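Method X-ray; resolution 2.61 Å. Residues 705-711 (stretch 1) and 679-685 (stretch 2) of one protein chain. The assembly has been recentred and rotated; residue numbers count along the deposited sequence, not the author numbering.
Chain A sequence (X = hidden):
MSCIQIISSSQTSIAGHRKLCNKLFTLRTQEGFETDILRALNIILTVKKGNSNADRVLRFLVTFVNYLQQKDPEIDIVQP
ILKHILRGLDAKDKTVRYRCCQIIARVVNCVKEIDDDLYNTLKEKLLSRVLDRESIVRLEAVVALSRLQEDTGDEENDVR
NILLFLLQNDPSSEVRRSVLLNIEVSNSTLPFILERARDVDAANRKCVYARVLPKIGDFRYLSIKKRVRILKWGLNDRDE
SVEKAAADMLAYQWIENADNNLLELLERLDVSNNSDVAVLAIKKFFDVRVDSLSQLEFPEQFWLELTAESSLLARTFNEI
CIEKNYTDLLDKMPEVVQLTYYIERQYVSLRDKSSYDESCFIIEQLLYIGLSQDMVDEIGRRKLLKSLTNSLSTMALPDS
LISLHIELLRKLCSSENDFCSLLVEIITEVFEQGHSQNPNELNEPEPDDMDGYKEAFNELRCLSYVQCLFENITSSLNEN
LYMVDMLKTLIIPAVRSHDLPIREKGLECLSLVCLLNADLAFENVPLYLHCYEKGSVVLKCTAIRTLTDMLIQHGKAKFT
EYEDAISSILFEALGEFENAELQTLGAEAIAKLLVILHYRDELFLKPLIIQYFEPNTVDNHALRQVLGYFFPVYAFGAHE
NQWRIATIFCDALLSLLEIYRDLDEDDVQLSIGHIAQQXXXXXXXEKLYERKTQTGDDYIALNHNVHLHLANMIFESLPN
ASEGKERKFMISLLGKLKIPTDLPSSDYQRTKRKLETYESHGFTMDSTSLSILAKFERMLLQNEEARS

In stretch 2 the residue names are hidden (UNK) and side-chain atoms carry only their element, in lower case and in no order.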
# COMPACT_ATOMS: atom_id res chain seq x y z
N ASN A 705 6.60 -4.28 -32.65
CA ASN A 705 7.03 -4.38 -31.27
C ASN A 705 7.38 -3.00 -30.73
O ASN A 705 8.11 -2.24 -31.37
CB ASN A 705 8.23 -5.31 -31.17
CG ASN A 705 8.62 -5.62 -29.75
OD1 ASN A 705 9.50 -4.98 -29.18
ND2 ASN A 705 7.95 -6.60 -29.16
N VAL A 706 6.84 -2.67 -29.55
CA VAL A 706 7.06 -1.35 -28.97
C VAL A 706 8.53 -1.15 -28.64
O VAL A 706 9.08 -0.06 -28.81
CB VAL A 706 6.17 -1.16 -27.73
CG1 VAL A 706 6.40 0.21 -27.10
CG2 VAL A 706 4.70 -1.33 -28.09
N HIS A 707 9.19 -2.21 -28.16
CA HIS A 707 10.59 -2.07 -27.77
C HIS A 707 11.50 -1.92 -28.99
O HIS A 707 12.46 -1.15 -28.95
CB HIS A 707 11.01 -3.27 -26.92
CG HIS A 707 10.78 -3.08 -25.46
ND1 HIS A 707 11.09 -4.05 -24.53
CD2 HIS A 707 10.28 -2.04 -24.76
CE1 HIS A 707 10.79 -3.62 -23.32
NE2 HIS A 707 10.29 -2.40 -23.43
N LEU A 708 11.21 -2.64 -30.07
CA LEU A 708 11.96 -2.41 -31.29
C LEU A 708 11.64 -1.05 -31.88
O LEU A 708 12.51 -0.42 -32.49
CB LEU A 708 11.68 -3.52 -32.31
CG LEU A 708 12.70 -3.65 -33.43
CD1 LEU A 708 14.07 -4.06 -32.89
CD2 LEU A 708 12.23 -4.66 -34.46
N HIS A 709 10.41 -0.58 -31.71
CA HIS A 709 10.08 0.79 -32.07
C HIS A 709 10.83 1.78 -31.19
O HIS A 709 11.26 2.84 -31.66
CB HIS A 709 8.57 1.01 -31.97
CG HIS A 709 8.16 2.45 -32.07
ND1 HIS A 709 7.55 3.12 -31.04
CD2 HIS A 709 8.29 3.34 -33.08
CE1 HIS A 709 7.31 4.37 -31.41
NE2 HIS A 709 7.76 4.53 -32.64
N LEU A 710 11.00 1.44 -29.91
CA LEU A 710 11.73 2.33 -29.01
C LEU A 710 13.21 2.40 -29.39
O LEU A 710 13.84 3.45 -29.25
CB LEU A 710 11.56 1.85 -27.57
CG LEU A 710 12.24 2.70 -26.49
CD1 LEU A 710 11.68 4.11 -26.49
CD2 LEU A 710 12.07 2.06 -25.13
N ALA A 711 13.77 1.29 -29.86
CA ALA A 711 15.14 1.31 -30.36
C ALA A 711 15.29 2.34 -31.47
O ALA A 711 16.22 3.15 -31.47
CB ALA A 711 15.54 -0.08 -30.84
N UNK A 679 9.95 2.99 -16.99
CA UNK A 679 9.40 3.27 -18.31
C UNK A 679 9.56 2.08 -19.25
O UNK A 679 8.70 1.86 -20.11
c UNK A 679 10.06 5.75 -18.07
c UNK A 679 10.09 4.49 -18.92
c UNK A 679 10.93 8.39 -17.88
s UNK A 679 10.43 7.19 -19.10
N UNK A 680 10.64 1.31 -19.11
CA UNK A 680 10.83 0.14 -19.96
C UNK A 680 9.84 -0.96 -19.63
O UNK A 680 9.34 -1.65 -20.53
c UNK A 680 13.17 0.30 -22.07
c UNK A 680 13.34 0.43 -20.56
c UNK A 680 12.27 -0.37 -19.83
c UNK A 680 14.72 -0.04 -20.15
N UNK A 681 9.53 -1.15 -18.35
CA UNK A 681 8.52 -2.13 -17.97
C UNK A 681 7.15 -1.73 -18.52
O UNK A 681 6.40 -2.58 -19.01
o UNK A 681 10.78 -2.82 -16.61
c UNK A 681 8.47 -2.28 -16.46
o UNK A 681 9.76 -3.29 -14.73
c UNK A 681 9.76 -2.83 -15.89
N UNK A 682 6.82 -0.44 -18.45
CA UNK A 682 5.54 0.03 -18.97
C UNK A 682 5.39 -0.29 -20.45
O UNK A 682 4.28 -0.53 -20.93
n UNK A 682 4.95 1.87 -15.10
c UNK A 682 5.30 3.16 -15.39
c UNK A 682 6.03 5.56 -16.50
c UNK A 682 5.89 4.47 -17.33
c UNK A 682 4.95 1.14 -16.26
c UNK A 682 5.44 4.27 -14.55
c UNK A 682 5.29 1.94 -17.32
c UNK A 682 5.40 1.53 -18.75
c UNK A 682 5.52 3.24 -16.78
c UNK A 682 5.80 5.45 -15.13
N UNK A 683 6.49 -0.28 -21.20
CA UNK A 683 6.46 -0.48 -22.64
C UNK A 683 6.70 -1.93 -23.04
O UNK A 683 6.67 -2.24 -24.23
c UNK A 683 7.49 0.43 -23.31
c UNK A 683 7.05 1.87 -23.25
o UNK A 683 8.74 0.32 -22.62
N UNK A 684 6.92 -2.83 -22.08
CA UNK A 684 7.18 -4.23 -22.37
C UNK A 684 5.88 -4.93 -22.76
O UNK A 684 4.93 -4.96 -21.98
o UNK A 684 7.75 -6.95 -22.38
o UNK A 684 9.12 -6.82 -20.68
c UNK A 684 7.82 -4.90 -21.15
c UNK A 684 8.26 -6.32 -21.43
N UNK A 685 5.86 -5.51 -23.96
CA UNK A 685 4.65 -6.17 -24.44
C UNK A 685 4.28 -7.37 -23.57
O UNK A 685 3.10 -7.73 -23.48
o UNK A 685 3.57 -8.52 -26.58
n UNK A 685 2.59 -6.51 -26.79
c UNK A 685 3.61 -7.30 -26.45
c UNK A 685 4.83 -6.61 -25.89

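Position 679 carries four side-chain atoms in an unbranched chain: two carbons, a sulfur and a last carbon. A thioether of this kind belongs to methionine alone among the standard residues, so this is Met679. Its end leads away and makes no contact with stretch 1; the flexible, apolar chain is nonetheless buried, as suits its chemistry.

Position 680 has four carbons, forked at the second. The fork lies one carbon beyond CB, which marks leucine rather than isoleucine: Leu680. Its CA-to-CB bond points sideways, but the m, t rotamer brings the end closer, and CD2 of Leu680 packs at 3.7 Å against CD2 of Leu710. Two branched apolar ends thus meet in a buried setting, where neither leaves a polar atom unsatisfied.

Position 681 shows two carbons, the second bearing two oxygens. This short carboxylate is Asp681. Its CA-to-CB bond points away from stretch 1, and the group is partly exposed, a reasonable place for a charge; OD2 is hydrogen-bonded to a residue just outside the stretch.

At position 682 one carbon leads into fused five- and six-membered rings holding eight carbons and one nitrogen. Only an indole fits, hence Trp682. The large ring system leads away, makes no contact with stretch 1, and is buried elsewhere in the structure.

Position 683 has one carbon carrying an oxygen and a carbon, the beta-branched pattern of threonine. Thr683 points toward stretch 1: its CB lies 3.9 Å from Val706 CG1, and the methyl CG2 is 4.2 Å from the same CG1, while OG1 lies 3.2 Å from His707 NE2, near the plane of the imidazole at its edge. The same hydroxyl is 2.9 Å from Met679 O and also 2.9 Å from Leu680 O, so a small polar group sits close to both carbonyls.

Position 684 again has two carbons, the second with two oxygens, so it is Asp684. Although the CA-to-CB bond points away overall, CB touches stretch 1, 3.9 Å from His707 CE1. The short chain thus sets CB beside the imidazole, while the carboxylate, through OD1, is hydrogen-bonded to a residue neighbouring the stretches.

Position 685 has two carbons, the second with one oxygen and one nitrogen: the short amide of Asn685. It borders the contact, Asn685 CB lying 4.5 Å from Asn705 ND2, and the residue is partly exposed, which suits a polar group.

The contact turns on His707. Its NE2 donates to Leu680 O at 3.1 Å with an angle of 149°, joining a side chain of one helix to a backbone carbonyl of the other. ND1 is satisfied elsewhere in the structure. Leu710 packing on Leu680 adds an apolar contact, and Val706 CB makes van der Waals contact with the backbone, 3.7 Å from Thr683 O. Asn705 caps the helix that presents these residues, its OD1 accepting from Leu708 N at 3.0 Å and, weakly, from His707 N, also at 3.0 Å.

Stretch 2 (679-685) MLDWTDN
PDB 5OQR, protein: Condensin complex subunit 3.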